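Local coordinates for protein putative 2,5-diketo-D-gluconic acid reductase B (Sinorhizobium meliloti, PDB 3UP8) that probably reduces methylglyoxal to hydroxyacetone with NADPH, as a TIM-barrel enzyme of the aldo/keto reductase family, at residues G84-R87 with A88-F91; Y101-D104 with A105-S109; K191-Q194 with T195-L199. One frame throughout, in Å; residues are numbered along the deposited sequence.

Contact 1. Residues G84-R87 with A88-F91; sequences GIPR and ADVF
Two branches face each other because Ile85 sets CG2 anti to its backbone N, with CG1 anti to the carbonyl carbon (chi1 -64°), while Val90 puts CG2 beside its own N (chi1 178°). Ile85 CG2 thus meets Val90 CG2 at 3.7 Å, the two side chains crossing at about a right angle, and the same methyl lies 3.9 Å from Asp89 CB. The Asp89 carboxylate comes obliquely to the Pro86 ring, with Asp89 OD2 3.3 Å from Pro86 CD and also close to CG, a van der Waals contact with the ring's CH2 groups. The backbone here forms a short 3-10 turn, with i to i+3 bonds from Asp89 N to Pro86 O at 3.1 Å and from Val90 N to Arg87 O at 3.1 Å. Arg87 starts out away from the turn, but a bend at chi2 (72°) brings its guanidinium back alongside Val90, and NH1 lies 2.9 Å from Val90 O, which sits at the edge of the group and in its plane. NH1 forms a salt bridge with Asp123, while NE and NH2 bond to Thr119 OG1 and His121 O. With three nitrogens engaged, the guanidinium is held against rotation, and its charge ties the turn between helix 73-83 and strand 91-96 to the start of neighbouring barrel strand 122-127.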
ATOM      1  N   GLY A  84       5.060   3.683 -22.018  1.00 30.66           N
ATOM      2  CA  GLY A  84       5.302   2.586 -22.955  1.00 31.65           C
ATOM      3  C   GLY A  84       5.528   1.250 -22.260  1.00 32.07           C
ATOM      4  O   GLY A  84       6.180   0.347 -22.807  1.00 32.59           O
ATOM      5  N   ILE A  85       5.005   1.131 -21.042  1.00 31.73           N
ATOM      6  CA  ILE A  85       5.006  -0.135 -20.332  1.00 31.06           C
ATOM      7  C   ILE A  85       3.626  -0.728 -20.599  1.00 30.48           C
ATOM      8  O   ILE A  85       2.617  -0.031 -20.439  1.00 30.87           O
ATOM      9  CB  ILE A  85       5.304   0.076 -18.833  1.00 31.04           C
ATOM     10  CG1 ILE A  85       6.721   0.634 -18.673  1.00 31.46           C
ATOM     11  CG2 ILE A  85       5.147  -1.221 -18.036  1.00 31.29           C
ATOM     12  CD1 ILE A  85       7.082   1.047 -17.273  1.00 31.58           C
ATOM     13  N   PRO A  86       3.568  -1.993 -21.058  1.00 29.62           N
ATOM     14  CA  PRO A  86       2.244  -2.547 -21.324  1.00 28.85           C
ATOM     15  C   PRO A  86       1.403  -2.482 -20.046  1.00 28.15           C
ATOM     16  O   PRO A  86       1.953  -2.563 -18.941  1.00 27.86           O
ATOM     17  CB  PRO A  86       2.530  -4.000 -21.730  1.00 28.91           C
ATOM     18  CG  PRO A  86       3.973  -3.991 -22.186  1.00 29.81           C
ATOM     19  CD  PRO A  86       4.651  -2.954 -21.341  1.00 29.49           C
ATOM     20  N   ARG A  87       0.094  -2.298 -20.206  1.00 26.85           N
ATOM     21  CA  ARG A  87      -0.815  -2.185 -19.073  1.00 25.52           C
ATOM     22  C   ARG A  87      -0.750  -3.419 -18.197  1.00 25.10           C
ATOM     23  O   ARG A  87      -0.749  -3.306 -16.968  1.00 25.28           O
ATOM     24  CB  ARG A  87      -2.255  -1.943 -19.550  1.00 25.22           C
ATOM     25  CG  ARG A  87      -3.323  -2.110 -18.448  1.00 24.24           C
ATOM     26  CD  ARG A  87      -3.283  -0.967 -17.443  1.00 21.05           C
ATOM     27  NE  ARG A  87      -4.225  -1.154 -16.335  1.00 20.50           N
ATOM     28  CZ  ARG A  87      -3.965  -1.827 -15.211  1.00 19.19           C
ATOM     29  NH1 ARG A  87      -2.788  -2.422 -15.018  1.00 16.83           N
ATOM     30  NH2 ARG A  87      -4.897  -1.913 -14.270  1.00 15.91           N
ATOM     31  N   ALA A  88      -0.682  -4.587 -18.835  1.00 24.33           N
ATOM     32  CA  ALA A  88      -0.657  -5.872 -18.143  1.00 24.54           C
ATOM     33  C   ALA A  88       0.565  -6.048 -17.230  1.00 23.90           C
ATOM     34  O   ALA A  88       0.568  -6.917 -16.356  1.00 24.21           O
ATOM     35  CB  ALA A  88      -0.754  -7.031 -19.154  1.00 24.46           C
ATOM     36  N   ASP A  89       1.589  -5.219 -17.431  1.00 23.00           N
ATOM     37  CA  ASP A  89       2.820  -5.296 -16.634  1.00 22.42           C
ATOM     38  C   ASP A  89       2.796  -4.396 -15.400  1.00 20.90           C
ATOM     39  O   ASP A  89       3.701  -4.474 -14.566  1.00 20.29           O
ATOM     40  CB  ASP A  89       4.046  -4.928 -17.483  1.00 22.82           C
ATOM     41  CG  ASP A  89       4.336  -5.943 -18.586  1.00 24.98           C
ATOM     42  OD1 ASP A  89       3.779  -7.064 -18.568  1.00 27.82           O
ATOM     43  OD2 ASP A  89       5.139  -5.601 -19.474  1.00 28.99           O
ATOM     44  N   VAL A  90       1.795  -3.523 -15.296  1.00 18.94           N
ATOM     45  CA  VAL A  90       1.705  -2.631 -14.144  1.00 18.32           C
ATOM     46  C   VAL A  90       0.594  -3.115 -13.218  1.00 17.51           C
ATOM     47  O   VAL A  90      -0.461  -3.539 -13.678  1.00 17.27           O
ATOM     48  CB  VAL A  90       1.460  -1.155 -14.550  1.00 19.24           C
ATOM     49  CG1 VAL A  90       1.318  -0.253 -13.320  1.00 19.65           C
ATOM     50  CG2 VAL A  90       2.609  -0.631 -15.426  1.00 19.31           C
ATOM     51  N   PHE A  91       0.849  -3.053 -11.920  1.00 15.92           N
ATOM     52  CA  PHE A  91      -0.174  -3.338 -10.916  1.00 15.16           C
ATOM     53  C   PHE A  91      -0.687  -2.009 -10.380  1.00 14.59           C
ATOM     54  O   PHE A  91       0.045  -1.268  -9.717  1.00 14.65           O
ATOM     55  CB  PHE A  91       0.406  -4.188  -9.791  1.00 14.68           C
ATOM     56  CG  PHE A  91      -0.631  -4.721  -8.852  1.00 13.21           C
ATOM     57  CD1 PHE A  91      -1.073  -6.029  -8.965  1.00 12.10           C
ATOM     58  CD2 PHE A  91      -1.183  -3.901  -7.876  1.00 11.99           C
ATOM     59  CE1 PHE A  91      -2.071  -6.531  -8.100  1.00 11.72           C
ATOM     60  CE2 PHE A  91      -2.170  -4.388  -7.014  1.00 11.59           C
ATOM     61  CZ  PHE A  91      -2.611  -5.703  -7.133  1.00  9.24           C
TER

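Contact 2. Residues Y101-D104 with A105-S109; sequences YRHD and AFIAS
His103 and Ile107 meet one turn apart in the first turns of helix 103-117, the helix of a beta-alpha-beta unit between barrel strands 91-96 and 122-127. Arg102 holds the N-cap position, and its O accepts the bond from Phe106 N. The bond from Ile107 N to His103 O, 3.0 Å, is nearly straight (173°). From CB, 3.7 Å from His103 O, the Ile107 side chain runs to CG1, which lies anti to the carbonyl carbon (chi1 -60°) and so leans back along the helix towards His103. CG1 comes 3.3 Å from His103 O and 3.5 Å from His103 NE2. It sits over one face of the imidazole, 3.9 Å from the ring centroid and 25° off its normal, a CH-pi contact. CD1, at the tip, is 4.0 Å from His103 NE2, and the side chain also packs on Glu145 and Val146 of helix 136-148. The imidazole is gripped at both nitrogens: NE2 bonds to Glu145, and ND1 to Asp104 OD1 at 2.7 Å, with OD1 at the ring edge and in its plane. Two carboxylates would probably favour its protonated form. Replacing His103 by an alanine removes the ring, which would probably leave the Asp104 and Glu145 carboxylates without their shared partner and uncover Ile107 CG1. Phe106 turns to the barrel, touching Leu125, Leu127 and Val96, while Tyr101, whose OH bonds to Trp129 O, packs on Leu127. There Phe106 CD1 approaches Tyr101 O to 3.7 Å, the oxygen lying at the ring edge, near its plane.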
ATOM      1  N   TYR A 101     -19.445   5.874  -0.737  1.00 14.81           N
ATOM      2  CA  TYR A 101     -19.760   4.527  -0.254  1.00 14.77           C
ATOM      3  C   TYR A 101     -21.152   3.969  -0.563  1.00 15.52           C
ATOM      4  O   TYR A 101     -21.295   2.769  -0.711  1.00 15.10           O
ATOM      5  CB  TYR A 101     -19.474   4.425   1.241  1.00 14.48           C
ATOM      6  CG  TYR A 101     -18.019   4.141   1.564  1.00 14.07           C
ATOM      7  CD1 TYR A 101     -17.601   4.079   2.886  1.00 15.61           C
ATOM      8  CD2 TYR A 101     -17.064   3.933   0.558  1.00 14.34           C
ATOM      9  CE1 TYR A 101     -16.284   3.796   3.224  1.00 15.78           C
ATOM     10  CE2 TYR A 101     -15.720   3.654   0.887  1.00 15.38           C
ATOM     11  CZ  TYR A 101     -15.348   3.594   2.227  1.00 16.43           C
ATOM     12  OH  TYR A 101     -14.056   3.313   2.613  1.00 16.47           O
ATOM     13  N   ARG A 102     -22.171   4.818  -0.665  1.00 16.18           N
ATOM     14  CA  ARG A 102     -23.495   4.312  -1.039  1.00 17.92           C
ATOM     15  C   ARG A 102     -23.438   3.693  -2.437  1.00 17.77           C
ATOM     16  O   ARG A 102     -22.722   4.191  -3.313  1.00 17.63           O
ATOM     17  CB  ARG A 102     -24.546   5.420  -0.970  1.00 18.56           C
ATOM     18  CG  ARG A 102     -24.712   5.993   0.439  1.00 22.09           C
ATOM     19  CD  ARG A 102     -25.976   6.834   0.585  1.00 30.16           C
ATOM     20  NE  ARG A 102     -27.110   6.248  -0.138  1.00 35.57           N
ATOM     21  CZ  ARG A 102     -28.318   6.802  -0.227  1.00 39.08           C
ATOM     22  NH1 ARG A 102     -28.577   7.960   0.374  1.00 40.81           N
ATOM     23  NH2 ARG A 102     -29.272   6.199  -0.924  1.00 40.67           N
ATOM     24  N   HIS A 103     -24.180   2.608  -2.639  1.00 17.91           N
ATOM     25  CA  HIS A 103     -24.076   1.808  -3.875  1.00 17.92           C
ATOM     26  C   HIS A 103     -23.939   2.618  -5.176  1.00 18.17           C
ATOM     27  O   HIS A 103     -22.972   2.437  -5.921  1.00 17.45           O
ATOM     28  CB  HIS A 103     -25.249   0.824  -4.028  1.00 17.54           C
ATOM     29  CG  HIS A 103     -25.220   0.085  -5.327  1.00 17.53           C
ATOM     30  ND1 HIS A 103     -25.943   0.486  -6.427  1.00 17.88           N
ATOM     31  CD2 HIS A 103     -24.482  -0.977  -5.728  1.00 17.06           C
ATOM     32  CE1 HIS A 103     -25.700  -0.334  -7.436  1.00 17.98           C
ATOM     33  NE2 HIS A 103     -24.817  -1.234  -7.037  1.00 18.57           N
ATOM     34  N   ASP A 104     -24.913   3.481  -5.458  1.00 18.31           N
ATOM     35  CA  ASP A 104     -24.922   4.196  -6.744  1.00 19.02           C
ATOM     36  C   ASP A 104     -23.723   5.147  -6.907  1.00 18.19           C
ATOM     37  O   ASP A 104     -23.143   5.207  -7.984  1.00 18.08           O
ATOM     38  CB  ASP A 104     -26.243   4.935  -6.973  1.00 20.19           C
ATOM     39  CG  ASP A 104     -27.431   3.980  -7.252  1.00 23.08           C
ATOM     40  OD1 ASP A 104     -27.293   2.733  -7.189  1.00 24.94           O
ATOM     41  OD2 ASP A 104     -28.525   4.497  -7.539  1.00 27.48           O
ATOM     42  N   ALA A 105     -23.379   5.891  -5.855  1.00 17.08           N
ATOM     43  CA  ALA A 105     -22.182   6.738  -5.845  1.00 16.62           C
ATOM     44  C   ALA A 105     -20.895   5.903  -5.972  1.00 16.07           C
ATOM     45  O   ALA A 105     -19.910   6.337  -6.582  1.00 14.96           O
ATOM     46  CB  ALA A 105     -22.149   7.591  -4.574  1.00 16.50           C
ATOM     47  N   PHE A 106     -20.911   4.704  -5.389  1.00 15.26           N
ATOM     48  CA  PHE A 106     -19.760   3.803  -5.404  1.00 15.29           C
ATOM     49  C   PHE A 106     -19.453   3.403  -6.845  1.00 15.54           C
ATOM     50  O   PHE A 106     -18.341   3.608  -7.338  1.00 15.73           O
ATOM     51  CB  PHE A 106     -20.095   2.551  -4.571  1.00 15.25           C
ATOM     52  CG  PHE A 106     -18.901   1.711  -4.185  1.00 15.78           C
ATOM     53  CD1 PHE A 106     -18.576   1.544  -2.840  1.00 14.67           C
ATOM     54  CD2 PHE A 106     -18.130   1.067  -5.150  1.00 15.39           C
ATOM     55  CE1 PHE A 106     -17.502   0.757  -2.471  1.00 17.61           C
ATOM     56  CE2 PHE A 106     -17.047   0.264  -4.787  1.00 17.82           C
ATOM     57  CZ  PHE A 106     -16.734   0.109  -3.443  1.00 16.97           C
ATOM     58  N   ILE A 107     -20.456   2.839  -7.507  1.00 15.66           N
ATOM     59  CA  ILE A 107     -20.340   2.357  -8.871  1.00 16.01           C
ATOM     60  C   ILE A 107     -19.910   3.500  -9.784  1.00 15.56           C
ATOM     61  O   ILE A 107     -18.982   3.330 -10.584  1.00 15.66           O
ATOM     62  CB  ILE A 107     -21.689   1.747  -9.376  1.00 16.27           C
ATOM     63  CG1 ILE A 107     -22.135   0.574  -8.499  1.00 17.76           C
ATOM     64  CG2 ILE A 107     -21.619   1.349 -10.834  1.00 16.24           C
ATOM     65  CD1 ILE A 107     -21.090  -0.523  -8.251  1.00 14.64           C
ATOM     66  N   ALA A 108     -20.558   4.657  -9.645  1.00 15.28           N
ATOM     67  CA  ALA A 108     -20.214   5.831 -10.481  1.00 15.30           C
ATOM     68  C   ALA A 108     -18.769   6.298 -10.255  1.00 15.03           C
ATOM     69  O   ALA A 108     -18.054   6.621 -11.216  1.00 14.52           O
ATOM     70  CB  ALA A 108     -21.208   6.979 -10.257  1.00 16.03           C
ATOM     71  N   SER A 109     -18.332   6.321  -8.996  1.00 14.35           N
ATOM     72  CA  SER A 109     -16.964   6.778  -8.685  1.00 14.34           C
ATOM     73  C   SER A 109     -15.890   5.878  -9.291  1.00 13.65           C
ATOM     74  O   SER A 109     -14.789   6.338  -9.598  1.00 13.83           O
ATOM     75  CB  SER A 109     -16.747   6.940  -7.177  1.00 13.67           C
ATOM     76  OG  SER A 109     -16.556   5.687  -6.557  1.00 13.68           O
TER

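Contact 3. Residues K191-Q194 with T195-L199; sequences KVLQ and TARRL
The backbone is regular alpha-helix, part of helix 190-199: Thr195 N bonds to Lys191 O at 3.0 Å, Ala196 N to Val192 O at 2.8 Å, Arg197 N to Leu193 O at 3.0 Å, and Arg198 N to Gln194 O at 3.1 Å. This helix links barrel strands 176-182 and 202-206 in a beta-alpha-beta crossover. Leu193 and Arg197 lie side by side and point the same way. Leu193 CD2 rests over one face of the Arg197 guanidinium, 3.7 Å above its plane and shifted towards the rim, closest to NH2. The arginine reaches this position extended from CG to NE, and its CG, beside the backbone N at chi1 -73°, passes Leu193 O at 3.5 Å. NE forms a salt bridge with Asp244 and NH2 bonds to Gln243 O. Along another face of the helix, Thr195 has OG1 anti to its carbonyl carbon (chi1 -63°), which points the hydroxyl back to Lys191 O for a weak bond at 3.3 Å. That carbonyl therefore receives both the amide and the hydroxyl of one residue, while the threonine side chain packs against Met165 of helix 162-171. Ala196 CB, 3.4 Å from Val192 O, also meets Met165. Arg198, bent at chi3, forms a salt bridge through NH2 with Glu166 of helix 162-171. The two arginines thus send their charges to acidic partners on different neighbouring elements, and the leucine methyl over the Arg197 face provides an apolar surface that leaves the nitrogen edges available for Asp244 and Gln243.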
ATOM      1  N   LYS A 191      -1.054  -7.681  15.978  1.00 21.37           N
ATOM      2  CA  LYS A 191      -2.399  -8.265  15.878  1.00 21.93           C
ATOM      3  C   LYS A 191      -2.919  -8.231  14.430  1.00 20.77           C
ATOM      4  O   LYS A 191      -3.418  -9.228  13.924  1.00 20.58           O
ATOM      5  CB  LYS A 191      -3.398  -7.560  16.806  1.00 22.78           C
ATOM      6  CG  LYS A 191      -3.222  -7.833  18.303  1.00 26.02           C
ATOM      7  CD  LYS A 191      -4.417  -7.227  19.079  1.00 31.42           C
ATOM      8  CE  LYS A 191      -4.129  -7.111  20.584  1.00 33.78           C
ATOM      9  NZ  LYS A 191      -5.254  -6.448  21.325  1.00 34.26           N
ATOM     10  N   VAL A 192      -2.771  -7.089  13.767  1.00 20.03           N
ATOM     11  CA  VAL A 192      -3.175  -6.968  12.366  1.00 18.81           C
ATOM     12  C   VAL A 192      -2.466  -7.995  11.465  1.00 18.93           C
ATOM     13  O   VAL A 192      -3.109  -8.659  10.644  1.00 17.99           O
ATOM     14  CB  VAL A 192      -3.001  -5.509  11.860  1.00 18.66           C
ATOM     15  CG1 VAL A 192      -3.073  -5.431  10.340  1.00 17.10           C
ATOM     16  CG2 VAL A 192      -4.075  -4.599  12.510  1.00 17.42           C
ATOM     17  N   LEU A 193      -1.149  -8.143  11.629  1.00 19.05           N
ATOM     18  CA  LEU A 193      -0.391  -9.124  10.843  1.00 19.98           C
ATOM     19  C   LEU A 193      -0.867 -10.547  11.068  1.00 20.29           C
ATOM     20  O   LEU A 193      -0.972 -11.337  10.120  1.00 19.65           O
ATOM     21  CB  LEU A 193       1.101  -9.054  11.173  1.00 20.53           C
ATOM     22  CG  LEU A 193       2.013  -8.226  10.285  1.00 23.71           C
ATOM     23  CD1 LEU A 193       3.388  -8.119  10.965  1.00 26.81           C
ATOM     24  CD2 LEU A 193       2.118  -8.827   8.878  1.00 24.88           C
ATOM     25  N   GLN A 194      -1.130 -10.879  12.329  1.00 20.95           N
ATOM     26  CA  GLN A 194      -1.546 -12.229  12.690  1.00 21.89           C
ATOM     27  C   GLN A 194      -2.911 -12.540  12.082  1.00 20.49           C
ATOM     28  O   GLN A 194      -3.122 -13.629  11.559  1.00 20.52           O
ATOM     29  CB  GLN A 194      -1.532 -12.428  14.218  1.00 22.64           C
ATOM     30  CG  GLN A 194      -0.098 -12.257  14.808  1.00 27.21           C
ATOM     31  CD  GLN A 194       0.019 -12.544  16.311  1.00 32.36           C
ATOM     32  OE1 GLN A 194      -0.873 -12.210  17.098  1.00 35.84           O
ATOM     33  NE2 GLN A 194       1.146 -13.136  16.714  1.00 33.61           N
ATOM     34  N   THR A 195      -3.821 -11.573  12.134  1.00 19.82           N
ATOM     35  CA  THR A 195      -5.141 -11.736  11.513  1.00 19.15           C
ATOM     36  C   THR A 195      -5.005 -11.835   9.997  1.00 18.03           C
ATOM     37  O   THR A 195      -5.613 -12.698   9.378  1.00 17.80           O
ATOM     38  CB  THR A 195      -6.100 -10.599  11.918  1.00 19.21           C
ATOM     39  OG1 THR A 195      -6.315 -10.650  13.327  1.00 19.41           O
ATOM     40  CG2 THR A 195      -7.446 -10.712  11.218  1.00 20.06           C
ATOM     41  N   ALA A 196      -4.188 -10.967   9.400  1.00 17.78           N
ATOM     42  CA  ALA A 196      -3.953 -11.034   7.949  1.00 17.60           C
ATOM     43  C   ALA A 196      -3.539 -12.432   7.515  1.00 18.00           C
ATOM     44  O   ALA A 196      -4.129 -13.009   6.604  1.00 17.30           O
ATOM     45  CB  ALA A 196      -2.913 -10.006   7.521  1.00 17.44           C
ATOM     46  N   ARG A 197      -2.523 -12.977   8.175  1.00 18.30           N
ATOM     47  CA  ARG A 197      -1.994 -14.296   7.846  1.00 19.65           C
ATOM     48  C   ARG A 197      -3.013 -15.437   8.023  1.00 20.19           C
ATOM     49  O   ARG A 197      -3.081 -16.348   7.194  1.00 20.47           O
ATOM     50  CB  ARG A 197      -0.706 -14.560   8.638  1.00 19.91           C
ATOM     51  CG  ARG A 197       0.482 -13.756   8.107  1.00 21.13           C
ATOM     52  CD  ARG A 197       1.644 -13.750   9.081  1.00 21.85           C
ATOM     53  NE  ARG A 197       2.767 -12.946   8.590  1.00 23.00           N
ATOM     54  CZ  ARG A 197       3.623 -12.310   9.387  1.00 23.81           C
ATOM     55  NH1 ARG A 197       3.468 -12.381  10.701  1.00 23.69           N
ATOM     56  NH2 ARG A 197       4.619 -11.589   8.880  1.00 23.44           N
ATOM     57  N   ARG A 198      -3.817 -15.373   9.079  1.00 20.89           N
ATOM     58  CA  ARG A 198      -4.918 -16.328   9.252  1.00 21.56           C
ATOM     59  C   ARG A 198      -5.948 -16.236   8.118  1.00 21.16           C
ATOM     60  O   ARG A 198      -6.428 -17.261   7.622  1.00 21.42           O
ATOM     61  CB  ARG A 198      -5.595 -16.138  10.606  1.00 22.48           C
ATOM     62  CG  ARG A 198      -6.657 -17.204  10.923  1.00 27.30           C
ATOM     63  CD  ARG A 198      -7.307 -17.027  12.298  1.00 33.06           C
ATOM     64  NE  ARG A 198      -8.039 -15.763  12.427  1.00 36.72           N
ATOM     65  CZ  ARG A 198      -9.256 -15.536  11.932  1.00 38.35           C
ATOM     66  NH1 ARG A 198      -9.908 -16.482  11.251  1.00 38.92           N
ATOM     67  NH2 ARG A 198      -9.822 -14.354  12.113  1.00 38.59           N
ATOM     68  N   LEU A 199      -6.260 -15.016   7.687  1.00 19.45           N
ATOM     69  CA  LEU A 199      -7.269 -14.813   6.648  1.00 19.19           C
ATOM     70  C   LEU A 199      -6.697 -14.917   5.230  1.00 18.82           C
ATOM     71  O   LEU A 199      -7.438 -14.937   4.251  1.00 17.99           O
ATOM     72  CB  LEU A 199      -8.010 -13.483   6.858  1.00 18.39           C
ATOM     73  CG  LEU A 199      -8.779 -13.327   8.174  1.00 18.94           C
ATOM     74  CD1 LEU A 199      -9.216 -11.884   8.387  1.00 20.49           C
ATOM     75  CD2 LEU A 199     -10.002 -14.263   8.240  1.00 22.03           C
TER

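The three contacts are local and lie in series along one TIM barrel: contact 1 in the turn leading into strand 91-96, contact 2 at the start of the helix that follows this strand, and contact 3 on the helix between strands 176-182 and 202-206. Their centres are 27 to 30 Å apart, and their nearest atoms about 14 to 16 Å, without touching. Contact 2 alone approaches the predicted active site: the Tyr101 side chain comes within about 4 Å of that of His128, a predicted substrate-binding residue, and about 7 Å of that of Lys95, predicted to lower the pKa of the predicted proton-donor tyrosine. Contacts 1 and 3 lie away from it.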